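Side-chain contacts in zinc chaperone AztD (Citrobacter koseri, PDB 6CMK), which acts as a periplasmic zinc chaperone that hands one zinc ion directly to the solute-binding protein AztC: residues 194-199 and 213-218; 234-239 and 243-248. All blocks are in the same frame, centred on the assembly; numbering follows the deposited sequence.

Interaction 1: 194-199 and 213-218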
loop_
_atom_site.group_PDB
_atom_site.type_symbol
_atom_site.label_atom_id
_atom_site.label_comp_id
_atom_site.label_asym_id
_atom_site.label_seq_id
_atom_site.Cartn_x
_atom_site.Cartn_y
_atom_site.Cartn_z
ATOM N N VAL B 194 31.572 6.749 11.041
ATOM C CA VAL B 194 31.562 6.757 12.499
ATOM C C VAL B 194 30.194 7.073 13.068
ATOM O O VAL B 194 30.038 7.103 14.299
ATOM C CB VAL B 194 32.610 7.740 13.055
ATOM C CG1 VAL B 194 33.996 7.344 12.582
ATOM C CG2 VAL B 194 32.299 9.161 12.623
ATOM N N GLY B 195 29.199 7.299 12.219
ATOM C CA GLY B 195 27.864 7.614 12.683
ATOM C C GLY B 195 27.049 8.160 11.530
ATOM O O GLY B 195 27.430 8.011 10.366
ATOM N N ALA B 196 25.937 8.806 11.870
ATOM C CA ALA B 196 25.043 9.378 10.876
ATOM C C ALA B 196 24.504 10.693 11.408
ATOM O O ALA B 196 24.471 10.926 12.618
ATOM C CB ALA B 196 23.879 8.441 10.540
ATOM N N ARG B 197 24.059 11.548 10.490
ATOM C CA ARG B 197 23.468 12.813 10.887
ATOM C C ARG B 197 22.355 13.206 9.932
ATOM O O ARG B 197 22.335 12.808 8.763
ATOM C CB ARG B 197 24.510 13.938 10.940
ATOM C CG ARG B 197 25.172 14.267 9.608
ATOM C CD ARG B 197 25.975 15.567 9.710
ATOM N NE ARG B 197 27.080 15.479 10.660
ATOM C CZ ARG B 197 28.371 15.392 10.337
ATOM N NH1 ARG B 197 28.763 15.379 9.071
ATOM N NH2 ARG B 197 29.288 15.322 11.295
ATOM N N VAL B 198 21.437 14.008 10.447
ATOM C CA VAL B 198 20.421 14.652 9.625
ATOM C C VAL B 198 21.041 15.871 8.956
ATOM O O VAL B 198 21.754 16.648 9.602
ATOM C CB VAL B 198 19.209 15.050 10.483
ATOM C CG1 VAL B 198 18.160 15.760 9.633
ATOM C CG2 VAL B 198 18.607 13.827 11.179
ATOM N N VAL B 199 20.783 16.039 7.659
ATOM C CA VAL B 199 21.114 17.273 6.958
ATOM C C VAL B 199 19.876 17.747 6.208
ATOM O O VAL B 199 19.015 16.945 5.836
ATOM C CB VAL B 199 22.310 17.101 5.986
ATOM C CG1 VAL B 199 23.564 16.685 6.746
ATOM C CG2 VAL B 199 21.978 16.113 4.870
ATOM N N PRO B 213 29.830 3.679 15.785
ATOM C CA PRO B 213 31.132 3.330 15.199
ATOM C C PRO B 213 31.036 2.160 14.233
ATOM O O PRO B 213 30.327 1.184 14.480
ATOM C CB PRO B 213 31.988 2.976 16.421
ATOM C CG PRO B 213 31.031 2.735 17.533
ATOM C CD PRO B 213 29.826 3.565 17.251
ATOM N N GLY B 214 31.763 2.265 13.126
ATOM C CA GLY B 214 31.817 1.178 12.170
ATOM C C GLY B 214 30.509 1.003 11.436
ATOM O O GLY B 214 30.073 -0.132 11.209
ATOM N N LEU B 215 29.858 2.103 11.077
ATOM C CA LEU B 215 28.544 2.027 10.449
ATOM C C LEU B 215 28.629 1.379 9.074
ATOM O O LEU B 215 29.419 1.797 8.219
ATOM C CB LEU B 215 27.955 3.429 10.343
ATOM C CG LEU B 215 26.479 3.531 9.958
ATOM C CD1 LEU B 215 25.876 4.774 10.592
ATOM C CD2 LEU B 215 26.323 3.575 8.444
ATOM N N HIS B 216 27.804 0.351 8.864
ATOM C CA HIS B 216 27.692 -0.323 7.578
ATOM C C HIS B 216 26.490 -1.252 7.627
ATOM O O HIS B 216 26.346 -2.026 8.580
ATOM C CB HIS B 216 28.955 -1.121 7.237
ATOM C CG HIS B 216 28.956 -1.671 5.848
ATOM N ND1 HIS B 216 28.485 -2.931 5.545
ATOM C CD2 HIS B 216 29.362 -1.131 4.675
ATOM C CE1 HIS B 216 28.605 -3.144 4.248
ATOM N NE2 HIS B 216 29.135 -2.066 3.696
ATOM N N GLY B 217 25.630 -1.179 6.626
ATOM C CA GLY B 217 24.393 -1.947 6.596
ATOM C C GLY B 217 23.192 -1.031 6.724
ATOM O O GLY B 217 23.163 -0.130 7.569
ATOM N N SER B 218 22.184 -1.274 5.890
ATOM C CA SER B 218 21.049 -0.370 5.777
ATOM C C SER B 218 19.853 -1.112 5.201
ATOM O O SER B 218 19.998 -1.921 4.284
ATOM C CB SER B 218 21.397 0.827 4.885
ATOM O OG SER B 218 21.962 0.373 3.666
#
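Leu215 makes the side-chain part of this contact with one methyl, CD1. It comes in on the backbone of Gly195, 3.6 Å from its carbonyl O, with the carbonyl carbon of Gly195 at 3.7 Å from the same methyl. The next residue completes the seat more loosely: Ala196 CB lies 4.2 Å from Leu215 CD1, methyl against methyl. The leucine reaches that far because CG stands anti to its own backbone N (chi1 -169°), which carries the branch across to the strand. Further back, the two backbones run close at Val194 and Pro213, whose CA atoms are 4.4 Å apart. There the meeting is backbone to backbone: Val194 O sits 3.7 Å from Pro213 N, a tertiary amide nitrogen with no hydrogen to donate, and both CB atoms point away from the opposite segment. The contact is therefore small, 174 Å² in all, and made by van der Waals packing.

His216 turns away from the strand and binds zinc at high-affinity site 1 through NE2, together with His126 and His169; this is not the zinc passed to AztC. Its ND1 donates to the carbonyl O of Ser260, a second-shell bond that fixes the ring's rotation and leaves NE2 for the metal. The leucine thus packs on the strand right beside a zinc ligand in sequence, its side chain about 9 Å from the ion.

Residues 213-217 form the linker between consecutive blades of the beta propeller, running from strand 208-211, just past the Cys212–Cys229 disulfide, to strand 218-221. Strand 195-200 lies between strands 178-183 and 208-211 in the earlier blade, while Ala196 also packs on Leu227 of strand 224-228 in the later one.

Interaction 2: 234-239 and 243-248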
loop_
_atom_site.group_PDB
_atom_site.type_symbol
_atom_site.label_atom_id
_atom_site.label_comp_id
_atom_site.label_asym_id
_atom_site.label_seq_id
_atom_site.Cartn_x
_atom_site.Cartn_y
_atom_site.Cartn_z
ATOM N N LEU B 234 20.935 2.221 14.374
ATOM C CA LEU B 234 20.275 3.514 14.359
ATOM C C LEU B 234 18.932 3.298 13.684
ATOM O O LEU B 234 18.864 2.658 12.631
ATOM C CB LEU B 234 21.089 4.555 13.599
ATOM C CG LEU B 234 22.473 4.897 14.135
ATOM C CD1 LEU B 234 23.090 5.955 13.251
ATOM C CD2 LEU B 234 22.430 5.377 15.576
ATOM N N LEU B 235 17.869 3.797 14.304
ATOM C CA LEU B 235 16.518 3.645 13.790
ATOM C C LEU B 235 15.988 5.032 13.483
ATOM O O LEU B 235 16.058 5.918 14.336
ATOM C CB LEU B 235 15.616 2.933 14.800
ATOM C CG LEU B 235 16.034 1.497 15.123
ATOM C CD1 LEU B 235 15.139 0.883 16.172
ATOM C CD2 LEU B 235 16.035 0.638 13.867
ATOM N N ILE B 236 15.487 5.218 12.265
ATOM C CA ILE B 236 15.108 6.536 11.753
ATOM C C ILE B 236 13.627 6.530 11.402
ATOM O O ILE B 236 13.143 5.609 10.740
ATOM C CB ILE B 236 15.935 6.924 10.509
ATOM C CG1 ILE B 236 17.438 6.679 10.736
ATOM C CG2 ILE B 236 15.694 8.388 10.133
ATOM C CD1 ILE B 236 18.231 6.683 9.451
ATOM N N THR B 237 12.922 7.584 11.814
ATOM C CA THR B 237 11.540 7.826 11.411
ATOM C C THR B 237 11.388 9.305 11.094
ATOM O O THR B 237 12.152 10.136 11.587
ATOM C CB THR B 237 10.535 7.473 12.506
ATOM O OG1 THR B 237 10.869 8.196 13.691
ATOM C CG2 THR B 237 10.539 5.984 12.810
ATOM N N GLN B 238 10.384 9.632 10.276
ATOM C CA GLN B 238 10.040 11.026 10.027
ATOM C C GLN B 238 8.533 11.173 10.044
ATOM O O GLN B 238 7.823 10.407 9.388
ATOM C CB GLN B 238 10.568 11.537 8.685
ATOM C CG GLN B 238 10.266 13.031 8.484
ATOM C CD GLN B 238 10.727 13.565 7.149
ATOM O OE1 GLN B 238 10.654 12.885 6.130
ATOM N NE2 GLN B 238 11.203 14.802 7.149
ATOM N N LYS B 239 8.058 12.172 10.772
ATOM C CA LYS B 239 6.653 12.543 10.677
ATOM C C LYS B 239 6.564 13.901 9.993
ATOM O O LYS B 239 6.861 13.997 8.798
ATOM C CB LYS B 239 6.018 12.474 12.061
ATOM C CG LYS B 239 5.929 11.010 12.501
ATOM C CD LYS B 239 5.242 10.823 13.832
ATOM C CE LYS B 239 5.607 9.477 14.445
ATOM N NZ LYS B 239 5.143 8.320 13.624
ATOM N N PRO B 243 13.647 14.285 10.377
ATOM C CA PRO B 243 13.741 12.890 10.824
ATOM C C PRO B 243 14.353 12.813 12.212
ATOM O O PRO B 243 15.106 13.700 12.636
ATOM C CB PRO B 243 14.631 12.217 9.773
ATOM C CG PRO B 243 15.067 13.244 8.834
ATOM C CD PRO B 243 14.368 14.541 9.121
ATOM N N VAL B 244 13.998 11.746 12.928
ATOM C CA VAL B 244 14.477 11.490 14.280
ATOM C C VAL B 244 15.265 10.186 14.280
ATOM O O VAL B 244 14.762 9.147 13.835
ATOM C CB VAL B 244 13.316 11.423 15.289
ATOM C CG1 VAL B 244 13.838 11.089 16.684
ATOM C CG2 VAL B 244 12.552 12.741 15.301
ATOM N N ILE B 245 16.486 10.241 14.809
ATOM C CA ILE B 245 17.376 9.087 14.904
ATOM C C ILE B 245 17.422 8.635 16.358
ATOM O O ILE B 245 17.701 9.440 17.256
ATOM C CB ILE B 245 18.798 9.423 14.414
ATOM C CG1 ILE B 245 18.795 9.946 12.976
ATOM C CG2 ILE B 245 19.711 8.200 14.537
ATOM C CD1 ILE B 245 20.139 10.535 12.555
ATOM N N ARG B 246 17.187 7.350 16.592
ATOM C CA ARG B 246 17.428 6.777 17.903
ATOM C C ARG B 246 18.362 5.583 17.759
ATOM O O ARG B 246 18.458 4.968 16.697
ATOM C CB ARG B 246 16.121 6.368 18.595
ATOM C CG ARG B 246 15.373 5.198 17.981
ATOM C CD ARG B 246 14.234 4.775 18.904
ATOM N NE ARG B 246 13.486 3.615 18.418
ATOM C CZ ARG B 246 13.476 2.410 18.991
ATOM N NH1 ARG B 246 14.176 2.164 20.092
ATOM N NH2 ARG B 246 12.748 1.438 18.456
ATOM N N HIS B 247 19.064 5.270 18.839
ATOM C CA HIS B 247 20.017 4.168 18.849
ATOM C C HIS B 247 19.432 3.010 19.636
ATOM O O HIS B 247 18.977 3.192 20.771
ATOM C CB HIS B 247 21.356 4.590 19.457
ATOM C CG HIS B 247 22.379 3.496 19.474
ATOM N ND1 HIS B 247 22.704 2.796 20.615
ATOM C CD2 HIS B 247 23.151 2.983 18.486
ATOM C CE1 HIS B 247 23.635 1.901 20.331
ATOM N NE2 HIS B 247 23.923 1.993 19.046
ATOM N N LEU B 248 19.435 1.828 19.026
ATOM C CA LEU B 248 19.025 0.600 19.688
ATOM C C LEU B 248 20.253 -0.289 19.860
ATOM O O LEU B 248 20.719 -0.889 18.878
ATOM C CB LEU B 248 17.945 -0.114 18.877
ATOM C CG LEU B 248 17.500 -1.485 19.396
ATOM C CD1 LEU B 248 16.904 -1.359 20.789
ATOM C CD2 LEU B 248 16.508 -2.102 18.419
HETATM O O HOH W 1 13.081 7.183 15.231
#
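With CG turned away from its carbonyl carbon (chi1 -63°), Leu235 sends CD1 under the guanidinium of Arg246, which a chi1 of 68° and a chain extended from CG to NE bring back over its cross-strand partner. The methyl sits 3.3 Å off the guanidinium plane, toward its rim, nearest NH2 at 3.4 Å. It also meets Leu248 CD2. Backbone bonds frame this pair: Leu235 N donates to Arg246 O at 2.7 Å, and Arg246 N donates back to Leu235 O. Thr237 and Val244 form the second hydrogen-bonded pair, and a water joins them again, bonded to Thr237 OG1 and donating to Val244 O.

This is the antiparallel hairpin of strands 232-237 and 244-249, the outer two strands of a four-stranded propeller blade. On the face opposite Leu235 and Arg246, Leu234 and Ile245 pack on strand 195-200 of the preceding blade and Ile236 on Val180 of strand 178-183. Here Leu234 CB lies 4.0 Å from Ile245 CG2, and Leu234 CD2 approaches the edge of the His247 ring in its plane, 3.8 Å from His247 CD2. NE2, next to that ring carbon, is hydrogen-bonded to Thr231 OG1. Toward the turn, Gln238 runs alongside Pro243, with Gln238 NE2 3.7 Å from Pro243 CD; the amide is fixed by Ala241 O at NE2 and Asp176 N at OE1.

In the fold
The two interactions follow one another along the chain, with centres about 12 Å apart, on the same side of the chain's centre. Interaction 1 ties strand 195-200 to the linker that leaves its blade; interaction 2 is the outer hairpin of the blade that this linker starts. They meet where the blades stack: Leu234 CD1 lies 3.8 Å from Ala196 CB and 4.0 Å from Leu215 CD1, and Val198 CG2 packs 3.9 Å from Ile245 CD1. Leu234 is thus common ground between hairpin and linker. The apolar layer between the two blades continues up to the linker that carries His216, one of the three histidines of zinc site 1.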